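Local coordinates for endoglucanase (Clostridium thermocellum, PDB 2C4X), which probably hydrolyses cellulose as part of a longer cellulosomal enzyme, of which this chain is the C-terminal PKD domain and the carbohydrate-binding module CBM44, at residues E19-D24 against I91-A96; T97-K102 against Y246-D251; G157-P162 against Q229-Q234; T165-I170 against W212-L217. The protein carries 1 engineered substitution. One frame throughout, in Å; residues are numbered along the deposited sequence.

How the contacts relate
Contact 1 lies in the PKD domain and is partly buried; its loop and strand end are joined by backbone bonds, waters and apolar packing. The chain runs straight on into contact 2, about 16 Å away between centres, a buried contact where carboxylates hold a calcium ion. Contacts 3 and 4, both partly buried, lie on opposite sheets of the CBM44 sandwich and meet in its interior, where Met231 SE lies 3.6 Å from Met166 SE. Contact 2 shares a sheet with contact 4, strands 241-251 and 165-172 being neighbours. Contact 3 relies mainly on one glutamine side-chain amide, whereas contact 4 combines regular strand pairing with a salt bridge on one face and mainly apolar side chains on the other.

Contact 1: residues E19-D24 against I91-A96; sequences EDPVTD and IKVTSA
With chi1 at 52°, Thr23 sets OG1 between its own backbone N and carbonyl carbon, where the oxygen accepts the N-H of Ala96 (OG1 to N 3.1 Å). Ile91 instead turns CG1 anti to its backbone N (chi1 -170°), and a second anti torsion (chi2 170°) carries CD1 out to the proline ring of Pro21, 3.7 Å from CG. Val93 CG2 approaches Pro21 CG at 4.0 Å, so this ring carbon is shared by two branched side chains. The other branch of Val93, CG1, lies against the backbone at Val22 and Thr23.

Between these side chains the backbones form a single bridge. Thr94 N donates to Pro21 O at 3.2 Å, and Thr23 N donates to Thr94 O at 2.9 Å. Thr94 thus bonds to the residues on both sides of Val22, the pattern of a parallel bridge. Further back along the strand direct pairing gives way: Pro21 has no N-H, and its CD stands 3.4 Å from Lys92 O, while one water accepts from Lys92 N and donates to Glu19 O. On the far flank Val22 CG2 packs on Ala96 CB at 3.9 Å.

Strand 84-93 is an outermost strand of its four-stranded sheet within the chain, paired on one side with strand 69-79. Tyr71 and Val27 extend the apolar layer around Ile91 and Pro21. The chemistry therefore implies a short backbone junction backed by apolar contacts, with the Thr23 hydroxyl, rather than a carbonyl, accepting the N-H of Ala96 beyond the end of the strand.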
loop_
_atom_site.group_PDB
_atom_site.type_symbol
_atom_site.label_atom_id
_atom_site.label_comp_id
_atom_site.label_asym_id
_atom_site.label_seq_id
_atom_site.Cartn_x
_atom_site.Cartn_y
_atom_site.Cartn_z
ATOM N N GLU A 19 1.216 -0.730 -15.889
ATOM C CA GLU A 19 0.059 -0.480 -15.021
ATOM C C GLU A 19 0.435 0.218 -13.714
ATOM O O GLU A 19 -0.339 1.023 -13.184
ATOM C CB GLU A 19 -0.646 -1.798 -14.706
ATOM C CG GLU A 19 -1.578 -2.246 -15.806
ATOM C CD GLU A 19 -2.743 -1.305 -16.004
ATOM O OE1 GLU A 19 -3.321 -0.846 -14.993
ATOM O OE2 GLU A 19 -3.085 -1.027 -17.174
ATOM N N ASP A 20 1.635 -0.094 -13.228
ATOM C CA ASP A 20 2.126 0.341 -11.921
ATOM C C ASP A 20 3.475 1.066 -12.031
ATOM O O ASP A 20 4.495 0.560 -11.545
ATOM C CB ASP A 20 2.285 -0.887 -11.016
ATOM C CG ASP A 20 3.262 -1.924 -11.595
ATOM O OD1 ASP A 20 3.440 -1.983 -12.841
ATOM O OD2 ASP A 20 3.858 -2.676 -10.797
ATOM N N PRO A 21 3.493 2.259 -12.657
ATOM C CA PRO A 21 4.779 2.934 -12.885
ATOM C C PRO A 21 5.420 3.493 -11.608
ATOM O O PRO A 21 4.733 3.719 -10.611
ATOM C CB PRO A 21 4.391 4.091 -13.817
ATOM C CG PRO A 21 2.966 4.379 -13.449
ATOM C CD PRO A 21 2.358 3.050 -13.175
ATOM N N VAL A 22 6.728 3.708 -11.647
ATOM C CA VAL A 22 7.391 4.464 -10.599
ATOM C C VAL A 22 7.727 5.874 -11.117
ATOM O O VAL A 22 7.579 6.174 -12.318
ATOM C CB VAL A 22 8.641 3.732 -10.008
ATOM C CG1 VAL A 22 8.243 2.374 -9.416
ATOM C CG2 VAL A 22 9.749 3.571 -11.042
ATOM N N THR A 23 8.168 6.739 -10.212
ATOM C CA THR A 23 8.528 8.088 -10.601
ATOM C C THR A 23 9.652 8.037 -11.621
ATOM O O THR A 23 10.575 7.200 -11.512
ATOM C CB THR A 23 8.907 8.965 -9.392
ATOM O OG1 THR A 23 9.898 8.302 -8.595
ATOM C CG2 THR A 23 7.681 9.217 -8.539
ATOM N N ASP A 24 9.520 8.901 -12.630
ATOM C CA ASP A 24 10.482 9.093 -13.709
ATOM C C ASP A 24 10.625 7.889 -14.656
ATOM O O ASP A 24 11.563 7.817 -15.445
ATOM C CB ASP A 24 11.828 9.572 -13.149
ATOM C CG ASP A 24 11.768 11.028 -12.653
ATOM O OD1 ASP A 24 11.365 11.943 -13.440
ATOM O OD2 ASP A 24 12.121 11.257 -11.469
ATOM N N ILE A 91 -4.160 6.772 -12.827
ATOM C CA ILE A 91 -2.873 6.091 -12.753
ATOM C C ILE A 91 -2.201 6.381 -11.405
ATOM O O ILE A 91 -2.133 7.541 -10.962
ATOM C CB ILE A 91 -1.945 6.482 -13.965
ATOM C CG1 ILE A 91 -0.695 5.584 -14.037
ATOM C CG2 ILE A 91 -1.566 7.985 -13.939
ATOM C CD1 ILE A 91 0.108 5.779 -15.336
ATOM N N LYS A 92 -1.718 5.323 -10.756
ATOM C CA LYS A 92 -0.972 5.463 -9.516
ATOM C C LYS A 92 0.528 5.321 -9.761
ATOM O O LYS A 92 0.988 4.362 -10.385
ATOM C CB LYS A 92 -1.462 4.466 -8.454
ATOM C CG LYS A 92 -0.768 4.640 -7.108
ATOM C CD LYS A 92 -1.251 3.643 -6.054
ATOM C CE LYS A 92 -0.194 3.495 -4.962
ATOM N NZ LYS A 92 -0.700 2.723 -3.796
ATOM N N VAL A 93 1.284 6.295 -9.271
ATOM C CA VAL A 93 2.731 6.319 -9.427
ATOM C C VAL A 93 3.343 6.204 -8.030
ATOM O O VAL A 93 2.961 6.938 -7.108
ATOM C CB VAL A 93 3.207 7.624 -10.126
ATOM C CG1 VAL A 93 4.742 7.643 -10.321
ATOM C CG2 VAL A 93 2.482 7.830 -11.486
ATOM N N THR A 94 4.283 5.274 -7.880
ATOM C CA THR A 94 4.954 5.062 -6.604
ATOM C C THR A 94 6.404 5.524 -6.724
ATOM O O THR A 94 6.931 5.675 -7.837
ATOM C CB THR A 94 4.885 3.580 -6.131
ATOM O OG1 THR A 94 5.597 2.747 -7.048
ATOM C CG2 THR A 94 3.435 3.095 -6.033
ATOM N N SER A 95 7.034 5.769 -5.582
ATOM C CA SER A 95 8.402 6.285 -5.543
ATOM C C SER A 95 9.399 5.270 -6.122
ATOM O O SER A 95 9.331 4.084 -5.805
ATOM C CB SER A 95 8.769 6.625 -4.100
ATOM O OG SER A 95 9.838 7.552 -4.074
ATOM N N ALA A 96 10.320 5.741 -6.961
ATOM C CA ALA A 96 11.332 4.866 -7.574
ATOM C C ALA A 96 12.326 4.366 -6.540
ATOM O O ALA A 96 12.765 3.217 -6.607
ATOM C CB ALA A 96 12.062 5.580 -8.702
HETATM O O HOH W 1 -1.894 2.559 -11.689
HETATM O O HOH W 2 4.689 0.910 -8.760
HETATM O O HOH W 3 2.267 2.408 -9.248
#

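Contact 2: residues T97-K102 against Y246-D251; sequences TGDNSK and YVDAID. With CA (calcium ion), chain C.
Ser101 lays its hydroxyl over Ala249, OG coming within 3.3 Å of CB. The same hydroxyl donates to Asp99 OD1, with Ser101 OG at 2.6 Å, and this oxygen accepts with its syn lone pair, on the side of the other carboxylate oxygen. Ser101 N donates to Asp99 OD1 as well, at 3.0 Å and from 38° above the carboxylate plane; acceptance from the backbone N two residues on makes this an Asx turn. Two donors from one residue thus fix the rotation of the Asp99 carboxylate and present its OD2 to the calcium ion, 2.5 Å away.

Asp248 reaches in from the strand, tip to tip with Asp99. Asp248 binds the calcium ion through both oxygens, OD1 at 2.6 Å and OD2 at 2.5 Å, with the two carboxylate planes 74° apart. Its OD2 is also hydrogen-bonded to Phe132. Asn104 O, Lys133 O, Arg136 O and Glu106 OE2 bring the ligand atoms to seven.

A third carboxylate receives the end of the loop: Lys102 N donates to Asp251 OD1 at 3.1 Å, approaching from 52° above its plane. A water donates both to Ser101 OG and to Asp251 OD2, the latter at 2.7 Å, and so links the serine to this acid. Lys102 NZ stays beyond salt-bridge range of Asp251 and binds another water.

The loop is consequently tied to the final strand of the CBM44 sandwich at two places, one through the metal and one through an amide. The cation would be expected to offset the repulsion between Asp99 and Asp248 and keep both ionised, while Ser101 acts as a second-shell residue orienting a metal ligand.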
loop_
_atom_site.group_PDB
_atom_site.type_symbol
_atom_site.label_atom_id
_atom_site.label_comp_id
_atom_site.label_asym_id
_atom_site.label_seq_id
_atom_site.Cartn_x
_atom_site.Cartn_y
_atom_site.Cartn_z
ATOM N N THR A 97 12.681 5.240 -5.600
ATOM C CA THR A 97 13.582 4.907 -4.500
ATOM C C THR A 97 13.010 5.505 -3.228
ATOM O O THR A 97 12.123 6.356 -3.277
ATOM C CB THR A 97 15.015 5.468 -4.717
ATOM O OG1 THR A 97 14.965 6.897 -4.822
ATOM C CG2 THR A 97 15.656 4.895 -5.985
ATOM N N GLY A 98 13.521 5.068 -2.086
ATOM C CA GLY A 98 13.051 5.586 -0.806
ATOM C C GLY A 98 11.710 5.017 -0.371
ATOM O O GLY A 98 11.102 4.204 -1.073
ATOM N N ASP A 99 11.253 5.464 0.794
ATOM C CA ASP A 99 10.047 4.950 1.427
ATOM C C ASP A 99 9.485 6.065 2.301
ATOM O O ASP A 99 10.066 6.405 3.333
ATOM C CB ASP A 99 10.406 3.722 2.271
ATOM C CG ASP A 99 9.195 3.042 2.903
ATOM O OD1 ASP A 99 8.057 3.550 2.816
ATOM O OD2 ASP A 99 9.403 1.971 3.511
ATOM N N ASN A 100 8.369 6.644 1.861
ATOM C CA ASN A 100 7.717 7.739 2.579
ATOM C C ASN A 100 6.581 7.265 3.501
ATOM O O ASN A 100 5.739 8.064 3.923
ATOM C CB ASN A 100 7.209 8.805 1.591
ATOM C CG ASN A 100 8.334 9.460 0.800
ATOM O OD1 ASN A 100 8.223 9.662 -0.421
ATOM N ND2 ASN A 100 9.428 9.799 1.489
ATOM N N SER A 101 6.566 5.969 3.813
ATOM C CA SER A 101 5.574 5.393 4.724
ATOM C C SER A 101 5.643 6.037 6.102
ATOM O O SER A 101 6.700 6.530 6.516
ATOM C CB SER A 101 5.793 3.889 4.875
ATOM O OG SER A 101 5.571 3.221 3.648
ATOM N N LYS A 102 4.514 6.025 6.803
ATOM C CA LYS A 102 4.449 6.452 8.202
ATOM C C LYS A 102 5.504 5.723 9.038
ATOM O O LYS A 102 6.190 6.341 9.854
ATOM C CB LYS A 102 3.037 6.228 8.776
ATOM C CG LYS A 102 1.958 7.159 8.191
ATOM C CD LYS A 102 2.140 8.595 8.664
ATOM C CE LYS A 102 1.056 9.515 8.141
ATOM N NZ LYS A 102 1.177 9.749 6.675
ATOM N N TYR A 246 9.577 -10.384 8.511
ATOM C CA TYR A 246 10.000 -9.040 8.146
ATOM C C TYR A 246 8.787 -8.125 8.053
ATOM O O TYR A 246 7.717 -8.536 7.594
ATOM C CB TYR A 246 10.783 -9.050 6.832
ATOM C CG TYR A 246 12.060 -9.859 6.893
ATOM C CD1 TYR A 246 12.042 -11.238 6.697
ATOM C CD2 TYR A 246 13.283 -9.248 7.159
ATOM C CE1 TYR A 246 13.213 -11.991 6.761
ATOM C CE2 TYR A 246 14.457 -9.991 7.222
ATOM C CZ TYR A 246 14.415 -11.363 7.018
ATOM O OH TYR A 246 15.571 -12.110 7.069
ATOM N N VAL A 247 8.962 -6.893 8.516
ATOM C CA VAL A 247 7.885 -5.905 8.585
ATOM C C VAL A 247 8.411 -4.574 8.073
ATOM O O VAL A 247 9.480 -4.126 8.483
ATOM C CB VAL A 247 7.362 -5.707 10.036
ATOM C CG1 VAL A 247 6.226 -4.687 10.065
ATOM C CG2 VAL A 247 6.911 -7.041 10.650
ATOM N N ASP A 248 7.657 -3.940 7.183
ATOM C CA ASP A 248 8.093 -2.673 6.599
ATOM C C ASP A 248 6.915 -1.911 6.055
ATOM O O ASP A 248 5.864 -2.496 5.788
ATOM C CB ASP A 248 9.112 -2.901 5.468
ATOM C CG ASP A 248 9.832 -1.622 5.055
ATOM O OD1 ASP A 248 9.874 -0.664 5.861
ATOM O OD2 ASP A 248 10.364 -1.558 3.921
ATOM N N ALA A 249 7.109 -0.602 5.905
ATOM C CA ALA A 249 6.203 0.266 5.157
ATOM C C ALA A 249 4.771 0.227 5.688
ATOM O O ALA A 249 3.808 0.121 4.912
ATOM C CB ALA A 249 6.256 -0.055 3.654
ATOM N N ILE A 250 4.639 0.304 7.012
ATOM C CA ILE A 250 3.329 0.498 7.643
ATOM C C ILE A 250 2.888 1.929 7.345
ATOM O O ILE A 250 3.628 2.889 7.599
ATOM C CB ILE A 250 3.352 0.234 9.163
ATOM C CG1 ILE A 250 3.926 -1.159 9.451
ATOM C CG2 ILE A 250 1.946 0.360 9.747
ATOM C CD1 ILE A 250 4.265 -1.398 10.919
ATOM N N ASP A 251 1.698 2.064 6.773
ATOM C CA ASP A 251 1.291 3.330 6.182
ATOM C C ASP A 251 -0.199 3.608 6.335
ATOM O O ASP A 251 -1.016 2.685 6.401
ATOM C CB ASP A 251 1.669 3.344 4.695
ATOM C CG ASP A 251 1.906 4.742 4.165
ATOM O OD1 ASP A 251 2.039 5.684 4.981
ATOM O OD2 ASP A 251 1.970 4.899 2.926
HETATM CA CA CA C . 11.401 0.699 4.301
HETATM O O HOH W 4 2.854 8.949 4.687
HETATM O O HOH W 5 3.392 2.978 1.687
#

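Contact 3: residues G157-P162 against Q229-Q234; sequences GTIVVP and QQMGIQ. With EDO (1,2-ethanediol), chain F.
The loop leading from strand 148-155 in one sheet of the CBM44 β-sandwich to strand 165-172 in the other is held at Gly157, Ile159 and Val160 by Gln229, at the start of strand 229-238. Gln229 N donates to Gly157 O at 2.8 Å. Its side chain then turns CG anti to the carbonyl carbon (chi1 -56°) and runs extended, which carries the carboxamide to the backbone at Ile159 and Val160.

There the amide pairs with both polar backbone atoms of Val160. Val160 N meets OE1 of Gln229 at 3.0 Å, in the plane of the amide carbonyl and on a lone pair, while Gln229 NE2 donates to Val160 O at 2.9 Å, only 7° out of the amide plane. Gln229 OE1 also accepts from Ile159 N at 2.8 Å, but this donor stands 51° above the carbonyl plane. Three bonds therefore hold the flat group and fix its flip, since NE2 and OE1 face partners of opposite kind.

Beside the amide, Ile159 points into the strand, its CD1 3.7 Å from Met231 CB, while its CG2 lies 4.1 Å from SE of Met231, a selenomethionine.

Around this junction, Ile159 also touches Leu154 and Trp252. Val160 packs on Ile185 of strand 178-187 and Met166 of strand 165-172, and Met231 reaches Met166 and Phe168 across the sandwich.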
loop_
_atom_site.group_PDB
_atom_site.type_symbol
_atom_site.label_atom_id
_atom_site.label_comp_id
_atom_site.label_asym_id
_atom_site.label_seq_id
_atom_site.Cartn_x
_atom_site.Cartn_y
_atom_site.Cartn_z
ATOM N N GLY A 157 0.657 6.151 22.497
ATOM C CA GLY A 157 -0.098 7.361 22.798
ATOM C C GLY A 157 -1.154 7.347 21.706
ATOM O O GLY A 157 -1.766 6.310 21.458
ATOM N N THR A 158 -1.365 8.455 21.010
ATOM C CA THR A 158 -2.353 8.420 19.926
ATOM C C THR A 158 -1.664 8.214 18.570
ATOM O O THR A 158 -1.020 9.119 18.044
ATOM C CB THR A 158 -3.325 9.645 19.928
ATOM O OG1 THR A 158 -3.174 10.407 18.728
ATOM C CG2 THR A 158 -3.118 10.535 21.159
ATOM N N ILE A 159 -1.784 7.007 18.026
ATOM C CA ILE A 159 -1.086 6.651 16.793
ATOM C C ILE A 159 -1.903 7.072 15.564
ATOM O O ILE A 159 -1.385 7.741 14.673
ATOM C CB ILE A 159 -0.706 5.145 16.760
ATOM C CG1 ILE A 159 0.070 4.769 18.033
ATOM C CG2 ILE A 159 0.093 4.809 15.492
ATOM C CD1 ILE A 159 0.286 3.277 18.241
ATOM N N VAL A 160 -3.175 6.684 15.527
ATOM C CA VAL A 160 -4.075 7.041 14.422
ATOM C C VAL A 160 -5.399 7.601 14.936
ATOM O O VAL A 160 -5.832 7.270 16.040
ATOM C CB VAL A 160 -4.340 5.840 13.463
ATOM C CG1 VAL A 160 -3.053 5.398 12.799
ATOM C CG2 VAL A 160 -4.967 4.666 14.196
ATOM N N VAL A 161 -6.033 8.466 14.147
ATOM C CA VAL A 161 -7.377 8.920 14.481
ATOM C C VAL A 161 -8.377 7.809 14.139
ATOM O O VAL A 161 -8.152 7.051 13.192
ATOM C CB VAL A 161 -7.762 10.280 13.800
ATOM C CG1 VAL A 161 -6.760 11.378 14.172
ATOM C CG2 VAL A 161 -7.892 10.141 12.288
ATOM N N PRO A 162 -9.464 7.687 14.926
ATOM C CA PRO A 162 -10.524 6.726 14.608
ATOM C C PRO A 162 -11.029 6.854 13.166
ATOM O O PRO A 162 -11.212 7.966 12.663
ATOM C CB PRO A 162 -11.627 7.094 15.600
ATOM C CG PRO A 162 -10.894 7.662 16.763
ATOM C CD PRO A 162 -9.751 8.425 16.172
ATOM N N GLN A 229 -3.115 4.094 22.454
ATOM C CA GLN A 229 -3.263 2.955 21.548
ATOM C C GLN A 229 -1.995 2.124 21.482
ATOM O O GLN A 229 -0.882 2.672 21.441
ATOM C CB GLN A 229 -3.592 3.447 20.135
ATOM C CG GLN A 229 -4.814 4.333 20.036
ATOM C CD GLN A 229 -4.905 5.069 18.705
ATOM O OE1 GLN A 229 -3.933 5.143 17.949
ATOM N NE2 GLN A 229 -6.070 5.635 18.424
ATOM N N GLN A 230 -2.153 0.804 21.478
ATOM C CA GLN A 230 -1.056 -0.084 21.116
ATOM C C GLN A 230 -1.323 -0.635 19.724
ATOM O O GLN A 230 -2.384 -1.212 19.479
ATOM C CB GLN A 230 -0.909 -1.221 22.125
ATOM C CG GLN A 230 0.277 -2.134 21.847
ATOM C CD GLN A 230 0.392 -3.244 22.862
ATOM O OE1 GLN A 230 0.349 -4.424 22.508
ATOM N NE2 GLN A 230 0.529 -2.877 24.138
HETATM N N MSE A 231 -0.376 -0.434 18.810
HETATM C CA MSE A 231 -0.449 -1.021 17.476
HETATM C C MSE A 231 0.649 -2.075 17.334
HETATM O O MSE A 231 1.756 -1.898 17.835
HETATM C CB MSE A 231 -0.285 0.073 16.420
HETATM C CG MSE A 231 -0.393 -0.377 14.964
HETATM SE SE MSE A 231 -0.046 1.131 13.702
HETATM C CE MSE A 231 1.865 1.197 13.841
ATOM N N GLY A 232 0.356 -3.177 16.664
ATOM C CA GLY A 232 1.412 -4.147 16.418
ATOM C C GLY A 232 1.025 -5.312 15.541
ATOM O O GLY A 232 0.012 -5.283 14.851
ATOM N N ILE A 233 1.872 -6.331 15.558
ATOM C CA ILE A 233 1.576 -7.587 14.912
ATOM C C ILE A 233 1.719 -8.688 15.953
ATOM O O ILE A 233 2.706 -8.731 16.699
ATOM C CB ILE A 233 2.496 -7.838 13.690
ATOM C CG1 ILE A 233 2.338 -6.706 12.672
ATOM C CG2 ILE A 233 2.179 -9.196 13.044
ATOM C CD1 ILE A 233 3.525 -6.543 11.777
ATOM N N GLN A 234 0.710 -9.550 16.009
ATOM C CA GLN A 234 0.715 -10.697 16.902
ATOM C C GLN A 234 0.815 -11.988 16.087
ATOM O O GLN A 234 0.151 -12.139 15.055
ATOM C CB GLN A 234 -0.548 -10.720 17.760
ATOM C CG GLN A 234 -0.520 -11.757 18.867
ATOM C CD GLN A 234 -1.791 -11.785 19.692
ATOM O OE1 GLN A 234 -2.821 -12.279 19.246
ATOM N NE2 GLN A 234 -1.710 -11.278 20.918
HETATM C C1 EDO F . -0.872 -8.616 23.518
HETATM O O1 EDO F . -0.186 -7.414 23.157
HETATM C C2 EDO F . -2.367 -8.442 23.295
HETATM O O2 EDO F . -2.995 -9.731 23.284
#

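Contact 4: residues T165-I170 against W212-L217; sequences TMTFRI and WNEITL
Arg169 and Glu214 lie side by side on one face of the paired strands, and the methyl of Thr167 fills the angle between them. CG2 of Thr167 sits over the centre of the Arg169 guanidinium, 3.6 Å above its plane, and also meets Glu214 CG at 3.5 Å. Arg169 bends at chi2 (87°), which sets the place of CD; its NE at 3.0 Å and NH2 at 3.3 Å both grip Glu214 OE2, from the same face of the carboxylate. Using NE and NH2 makes the salt bridge side-on, with one shared oxygen; the guanidinium and carboxylate planes stand 77° apart. NH1 bonds Ala249 O.

The strands are antiparallel, their axes 160° apart, and belong to a five-stranded sheet of the CBM44 β-sandwich in which 211-218 is an outermost strand within the chain. Met166 with Leu217, Phe168 with Ile215 and Ile170 with Asn213 are hydrogen-bonded pairs.

On the opposite face the bumps are mostly apolar, Asn213 excepted, whose ND2 bonds Lys208 O. Phe168 rests CE1 obliquely against Leu217 CB, 4.1 Å away, while Ile233 of the other sheet covers Phe168 and Ile170. Ile170 CD1 crosses Ile215 CD1 at 3.9 Å, and Met166 curls CE back against Leu217 O, 3.4 Å away. At the far end the Trp212 ring folds against the backbone, its CZ3 at 3.5 Å from Arg169 O, while Trp171 and Phe132 each meet that indole edge-to-face.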
loop_
_atom_site.group_PDB
_atom_site.type_symbol
_atom_site.label_atom_id
_atom_site.label_comp_id
_atom_site.label_asym_id
_atom_site.label_seq_id
_atom_site.Cartn_x
_atom_site.Cartn_y
_atom_site.Cartn_z
ATOM N N THR A 165 -7.603 3.639 8.029
ATOM C CA THR A 165 -7.175 2.338 7.542
ATOM C C THR A 165 -5.652 2.317 7.443
ATOM O O THR A 165 -5.053 3.126 6.734
ATOM C CB THR A 165 -7.823 1.988 6.189
ATOM O OG1 THR A 165 -9.248 1.977 6.334
ATOM C CG2 THR A 165 -7.361 0.620 5.691
HETATM N N MSE A 166 -5.041 1.394 8.181
HETATM C CA MSE A 166 -3.600 1.172 8.139
HETATM C C MSE A 166 -3.283 0.024 7.192
HETATM O O MSE A 166 -4.024 -0.959 7.141
HETATM C CB MSE A 166 -3.083 0.809 9.533
HETATM C CG MSE A 166 -3.122 1.927 10.560
HETATM SE SE MSE A 166 -3.402 1.193 12.368
HETATM C CE MSE A 166 -5.364 1.077 12.259
ATOM N N THR A 167 -2.167 0.145 6.473
ATOM C CA THR A 167 -1.655 -0.921 5.619
ATOM C C THR A 167 -0.318 -1.431 6.161
ATOM O O THR A 167 0.624 -0.656 6.330
ATOM C CB THR A 167 -1.485 -0.422 4.157
ATOM O OG1 THR A 167 -2.761 -0.032 3.645
ATOM C CG2 THR A 167 -0.905 -1.499 3.262
ATOM N N PHE A 168 -0.252 -2.734 6.438
ATOM C CA PHE A 168 0.970 -3.388 6.910
ATOM C C PHE A 168 1.546 -4.222 5.771
ATOM O O PHE A 168 0.792 -4.798 4.983
ATOM C CB PHE A 168 0.666 -4.333 8.079
ATOM C CG PHE A 168 0.152 -3.651 9.324
ATOM C CD1 PHE A 168 -1.157 -3.151 9.386
ATOM C CD2 PHE A 168 0.964 -3.554 10.453
ATOM C CE1 PHE A 168 -1.641 -2.536 10.551
ATOM C CE2 PHE A 168 0.496 -2.945 11.627
ATOM C CZ PHE A 168 -0.814 -2.438 11.679
ATOM N N ARG A 169 2.872 -4.284 5.681
ATOM C CA ARG A 169 3.540 -5.249 4.805
ATOM C C ARG A 169 4.385 -6.212 5.636
ATOM O O ARG A 169 5.274 -5.794 6.381
ATOM C CB ARG A 169 4.386 -4.552 3.728
ATOM C CG ARG A 169 3.562 -3.962 2.601
ATOM C CD ARG A 169 3.089 -2.545 2.895
ATOM N NE ARG A 169 2.404 -1.972 1.732
ATOM C CZ ARG A 169 2.241 -0.668 1.509
ATOM N NH1 ARG A 169 2.717 0.230 2.364
ATOM N NH2 ARG A 169 1.607 -0.256 0.417
ATOM N N ILE A 170 4.091 -7.502 5.508
ATOM C CA ILE A 170 4.687 -8.520 6.365
ATOM C C ILE A 170 5.192 -9.676 5.512
ATOM O O ILE A 170 4.421 -10.301 4.787
ATOM C CB ILE A 170 3.661 -9.043 7.432
ATOM C CG1 ILE A 170 2.956 -7.876 8.137
ATOM C CG2 ILE A 170 4.336 -9.956 8.463
ATOM C CD1 ILE A 170 1.709 -8.279 8.948
ATOM N N TRP A 212 5.950 -11.114 0.519
ATOM C CA TRP A 212 5.342 -9.972 1.185
ATOM C C TRP A 212 3.826 -10.073 1.151
ATOM O O TRP A 212 3.227 -10.327 0.095
ATOM C CB TRP A 212 5.807 -8.659 0.546
ATOM C CG TRP A 212 7.226 -8.301 0.889
ATOM C CD1 TRP A 212 8.328 -8.415 0.080
ATOM C CD2 TRP A 212 7.697 -7.770 2.133
ATOM N NE1 TRP A 212 9.453 -7.988 0.748
ATOM C CE2 TRP A 212 9.095 -7.587 2.009
ATOM C CE3 TRP A 212 7.076 -7.433 3.345
ATOM C CZ2 TRP A 212 9.878 -7.080 3.049
ATOM C CZ3 TRP A 212 7.858 -6.928 4.377
ATOM C CH2 TRP A 212 9.244 -6.758 4.221
ATOM N N ASN A 213 3.217 -9.886 2.321
ATOM C CA ASN A 213 1.772 -9.872 2.465
ATOM C C ASN A 213 1.306 -8.485 2.866
ATOM O O ASN A 213 1.748 -7.939 3.883
ATOM C CB ASN A 213 1.313 -10.880 3.523
ATOM C CG ASN A 213 1.531 -12.313 3.097
ATOM O OD1 ASN A 213 0.595 -12.996 2.695
ATOM N ND2 ASN A 213 2.772 -12.775 3.173
ATOM N N GLU A 214 0.416 -7.924 2.058
ATOM C CA GLU A 214 -0.160 -6.629 2.342
ATOM C C GLU A 214 -1.498 -6.834 3.053
ATOM O O GLU A 214 -2.439 -7.385 2.480
ATOM C CB GLU A 214 -0.308 -5.825 1.047
ATOM C CG GLU A 214 -0.660 -4.367 1.256
ATOM C CD GLU A 214 -0.394 -3.523 0.027
ATOM O OE1 GLU A 214 -1.382 -3.045 -0.573
ATOM O OE2 GLU A 214 0.793 -3.343 -0.336
ATOM N N ILE A 215 -1.556 -6.420 4.317
ATOM C CA ILE A 215 -2.736 -6.615 5.164
ATOM C C ILE A 215 -3.199 -5.262 5.703
ATOM O O ILE A 215 -2.408 -4.509 6.272
ATOM C CB ILE A 215 -2.445 -7.596 6.342
ATOM C CG1 ILE A 215 -1.888 -8.925 5.827
ATOM C CG2 ILE A 215 -3.706 -7.843 7.175
ATOM C CD1 ILE A 215 -1.193 -9.774 6.892
ATOM N N THR A 216 -4.474 -4.941 5.496
ATOM C CA THR A 216 -5.029 -3.691 6.017
ATOM C C THR A 216 -5.813 -3.892 7.312
ATOM O O THR A 216 -6.286 -4.996 7.614
ATOM C CB THR A 216 -5.931 -2.958 4.997
ATOM O OG1 THR A 216 -7.097 -3.744 4.739
ATOM C CG2 THR A 216 -5.185 -2.679 3.688
ATOM N N LEU A 217 -5.962 -2.802 8.056
ATOM C CA LEU A 217 -6.679 -2.810 9.324
ATOM C C LEU A 217 -7.300 -1.435 9.557
ATOM O O LEU A 217 -6.614 -0.420 9.439
ATOM C CB LEU A 217 -5.710 -3.161 10.456
ATOM C CG LEU A 217 -6.211 -3.021 11.896
ATOM C CD1 LEU A 217 -7.325 -4.001 12.184
ATOM C CD2 LEU A 217 -5.073 -3.206 12.851
HETATM O O HOH W 6 -3.779 -1.316 0.946
#